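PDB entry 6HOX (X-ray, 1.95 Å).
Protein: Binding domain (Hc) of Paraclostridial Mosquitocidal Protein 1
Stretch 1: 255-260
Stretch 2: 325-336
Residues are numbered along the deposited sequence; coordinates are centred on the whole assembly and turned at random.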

# COMPACT_ATOMS: atom_id res chain seq x y z
N GLU A 255 -4.42 1.30 -3.71
CA GLU A 255 -4.98 1.81 -4.96
C GLU A 255 -6.45 2.17 -4.76
O GLU A 255 -7.07 1.77 -3.79
CB GLU A 255 -4.74 0.80 -6.08
CG GLU A 255 -3.26 0.45 -6.19
CD GLU A 255 -2.82 -0.07 -7.54
OE1 GLU A 255 -3.65 -0.68 -8.24
OE2 GLU A 255 -1.64 0.11 -7.87
N PRO A 256 -7.01 3.05 -5.61
CA PRO A 256 -8.39 3.50 -5.42
C PRO A 256 -9.37 2.31 -5.40
O PRO A 256 -9.25 1.39 -6.19
CB PRO A 256 -8.63 4.43 -6.60
CG PRO A 256 -7.24 4.93 -6.95
CD PRO A 256 -6.35 3.73 -6.74
N LEU A 257 -10.31 2.34 -4.44
CA LEU A 257 -11.33 1.31 -4.31
C LEU A 257 -12.33 1.51 -5.45
O LEU A 257 -12.69 2.63 -5.76
CB LEU A 257 -11.98 1.44 -2.93
CG LEU A 257 -12.96 0.33 -2.55
CD1 LEU A 257 -12.24 -1.01 -2.39
CD2 LEU A 257 -13.69 0.68 -1.26
N GLU A 258 -12.78 0.43 -6.10
CA GLU A 258 -13.65 0.58 -7.28
C GLU A 258 -14.98 -0.15 -7.11
O GLU A 258 -15.06 -1.16 -6.42
CB GLU A 258 -13.00 0.03 -8.54
CG GLU A 258 -11.69 0.70 -8.91
CD GLU A 258 -11.06 0.14 -10.17
OE1 GLU A 258 -11.81 -0.42 -11.02
OE2 GLU A 258 -9.82 0.26 -10.31
N TYR A 259 -15.98 0.34 -7.85
CA TYR A 259 -17.25 -0.32 -8.03
C TYR A 259 -17.14 -1.37 -9.12
O TYR A 259 -16.34 -1.25 -10.04
CB TYR A 259 -18.34 0.68 -8.42
CG TYR A 259 -18.76 1.63 -7.33
CD1 TYR A 259 -19.41 1.14 -6.22
CD2 TYR A 259 -18.52 3.00 -7.41
CE1 TYR A 259 -19.81 1.98 -5.19
CE2 TYR A 259 -18.90 3.85 -6.38
CZ TYR A 259 -19.56 3.33 -5.27
OH TYR A 259 -20.01 4.14 -4.26
N ASN A 260 -17.97 -2.41 -9.00
CA ASN A 260 -18.14 -3.42 -10.03
C ASN A 260 -16.80 -4.12 -10.31
O ASN A 260 -16.54 -4.53 -11.44
CB ASN A 260 -18.73 -2.79 -11.30
CG ASN A 260 -19.19 -3.83 -12.30
OD1 ASN A 260 -19.77 -4.84 -11.91
ND2 ASN A 260 -18.91 -3.61 -13.58
N VAL A 325 -20.95 7.78 -9.77
CA VAL A 325 -20.68 8.85 -10.73
C VAL A 325 -19.48 8.48 -11.61
O VAL A 325 -19.41 8.93 -12.74
CB VAL A 325 -20.47 10.21 -10.05
CG1 VAL A 325 -19.28 10.25 -9.10
CG2 VAL A 325 -20.32 11.27 -11.11
N ASP A 326 -18.53 7.72 -11.07
CA ASP A 326 -17.45 7.12 -11.84
C ASP A 326 -17.17 5.75 -11.20
O ASP A 326 -17.98 5.23 -10.43
CB ASP A 326 -16.24 8.05 -11.89
CG ASP A 326 -15.68 8.42 -10.54
OD1 ASP A 326 -16.01 7.73 -9.57
OD2 ASP A 326 -14.95 9.42 -10.47
N LYS A 327 -16.01 5.17 -11.50
CA LYS A 327 -15.74 3.82 -11.07
C LYS A 327 -15.27 3.79 -9.60
O LYS A 327 -15.14 2.71 -9.03
CB LYS A 327 -14.69 3.17 -11.97
CG LYS A 327 -13.25 3.58 -11.74
CD LYS A 327 -12.28 2.72 -12.52
CE LYS A 327 -10.83 2.99 -12.16
NZ LYS A 327 -9.94 2.00 -12.81
N TYR A 328 -15.05 4.96 -9.00
CA TYR A 328 -14.37 5.02 -7.70
C TYR A 328 -15.37 5.08 -6.57
O TYR A 328 -16.36 5.77 -6.68
CB TYR A 328 -13.44 6.23 -7.63
CG TYR A 328 -12.36 6.18 -8.67
CD1 TYR A 328 -11.38 5.21 -8.62
CD2 TYR A 328 -12.35 7.06 -9.73
CE1 TYR A 328 -10.37 5.16 -9.56
CE2 TYR A 328 -11.36 7.02 -10.69
CZ TYR A 328 -10.37 6.07 -10.60
OH TYR A 328 -9.38 6.00 -11.54
N VAL A 329 -15.04 4.38 -5.47
CA VAL A 329 -15.81 4.42 -4.25
C VAL A 329 -15.27 5.55 -3.40
O VAL A 329 -14.08 5.63 -3.18
CB VAL A 329 -15.76 3.09 -3.48
CG1 VAL A 329 -16.70 3.10 -2.28
CG2 VAL A 329 -16.06 1.91 -4.39
N ARG A 330 -16.17 6.43 -2.95
CA ARG A 330 -15.82 7.52 -2.09
C ARG A 330 -16.46 7.35 -0.71
O ARG A 330 -17.54 6.74 -0.56
CB ARG A 330 -16.22 8.85 -2.73
CG ARG A 330 -15.39 9.18 -3.97
CD ARG A 330 -15.88 10.44 -4.66
NE ARG A 330 -15.09 10.74 -5.86
CZ ARG A 330 -15.19 10.12 -7.02
NH1 ARG A 330 -16.12 9.20 -7.24
NH2 ARG A 330 -14.32 10.39 -7.98
N LYS A 331 -15.75 7.89 0.27
CA LYS A 331 -16.15 8.00 1.65
C LYS A 331 -17.60 8.50 1.73
O LYS A 331 -17.90 9.52 1.15
CB LYS A 331 -15.18 9.00 2.30
CG LYS A 331 -15.36 9.20 3.78
CD LYS A 331 -14.67 10.45 4.31
CE LYS A 331 -13.19 10.52 4.01
NZ LYS A 331 -12.56 11.62 4.77
N ASN A 332 -18.46 7.74 2.41
CA ASN A 332 -19.87 8.00 2.69
C ASN A 332 -20.80 7.59 1.55
O ASN A 332 -22.00 7.87 1.62
CB ASN A 332 -20.16 9.44 3.09
CG ASN A 332 -19.40 9.88 4.32
OD1 ASN A 332 -19.02 11.04 4.43
ND2 ASN A 332 -19.17 8.96 5.25
N ASP A 333 -20.31 6.87 0.54
CA ASP A 333 -21.17 6.35 -0.52
C ASP A 333 -22.06 5.25 0.04
O ASP A 333 -21.60 4.44 0.84
CB ASP A 333 -20.38 5.77 -1.69
CG ASP A 333 -19.78 6.81 -2.63
OD1 ASP A 333 -20.07 8.02 -2.44
OD2 ASP A 333 -19.04 6.40 -3.55
N VAL A 334 -23.33 5.22 -0.40
CA VAL A 334 -24.24 4.16 -0.09
C VAL A 334 -24.10 3.11 -1.19
O VAL A 334 -24.14 3.41 -2.37
CB VAL A 334 -25.69 4.64 0.06
CG1 VAL A 334 -26.67 3.47 0.13
CG2 VAL A 334 -25.84 5.51 1.30
N ALA A 335 -23.87 1.87 -0.77
CA ALA A 335 -23.52 0.83 -1.73
C ALA A 335 -23.85 -0.54 -1.13
O ALA A 335 -23.97 -0.70 0.08
CB ALA A 335 -22.05 0.96 -2.09
N ASP A 336 -24.05 -1.52 -2.00
CA ASP A 336 -24.29 -2.87 -1.57
C ASP A 336 -23.04 -3.69 -1.84
O ASP A 336 -22.28 -3.40 -2.75
CB ASP A 336 -25.53 -3.44 -2.24
CG ASP A 336 -26.78 -2.80 -1.67
OD1 ASP A 336 -26.91 -2.75 -0.40
OD2 ASP A 336 -27.58 -2.33 -2.47

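Glu-255 stays out of reach of the second stretch. Contact begins at Pro-256, whose CA-to-CB bond points toward the second stretch. Pro-256 CB lies 3.5 Å from Tyr-328 CD1, an apolar contact between two carbons.

Leu-257 contributes backbone and side chain. Its carbonyl accepts a hydrogen bond from the amide of Val-329, with Val-329 N to Leu-257 O at 2.9 Å and nearly linear. Leu-257 O also receives a CA-H...O contact from Tyr-328 CA at 3.5 Å. Its side chain packs on Val-329, with Leu-257 CD2 to Val-329 CB at 3.9 Å.

Glu-258 sits opposite Tyr-328, in a single beta bridge with CA atoms 4.5 Å apart. The bridge is made by its neighbours, Leu-257 and Tyr-259, which bond to Val-329 and Lys-327. The CB of Glu-258 points away overall, but its carboxylate still meets Lys-327. Glu-258 OE2 and Lys-327 NZ are 3.0 Å apart, a salt bridge between opposite charges whose hydrogen bond is weak.

Tyr-259 has the most area covered. Its amide donates the second backbone bond, with Tyr-259 N to Lys-327 O at 2.8 Å. Val-329 CG2 sits over one face of the Tyr-259 ring, 3.7 Å from the ring centroid and almost on the normal, as a CH-pi contact. Ala-335 lies at the ring edge, with Tyr-259 CE1 to Ala-335 CB at 4.0 Å. At the ring's tip, Tyr-259 OH donates a short hydrogen bond to Asp-333 OD2 at 2.6 Å.

That acceptor is held in place locally. Arg-330 N also bonds to Asp-333 OD2, at 2.9 Å, within a type II turn from Arg-330 to Asp-333. The turn is closed by Asp-333 N to Arg-330 O at 3.0 Å. One carboxylate oxygen thus serves both the turn and the tyrosine.

Asn-260 makes no contact with the second stretch.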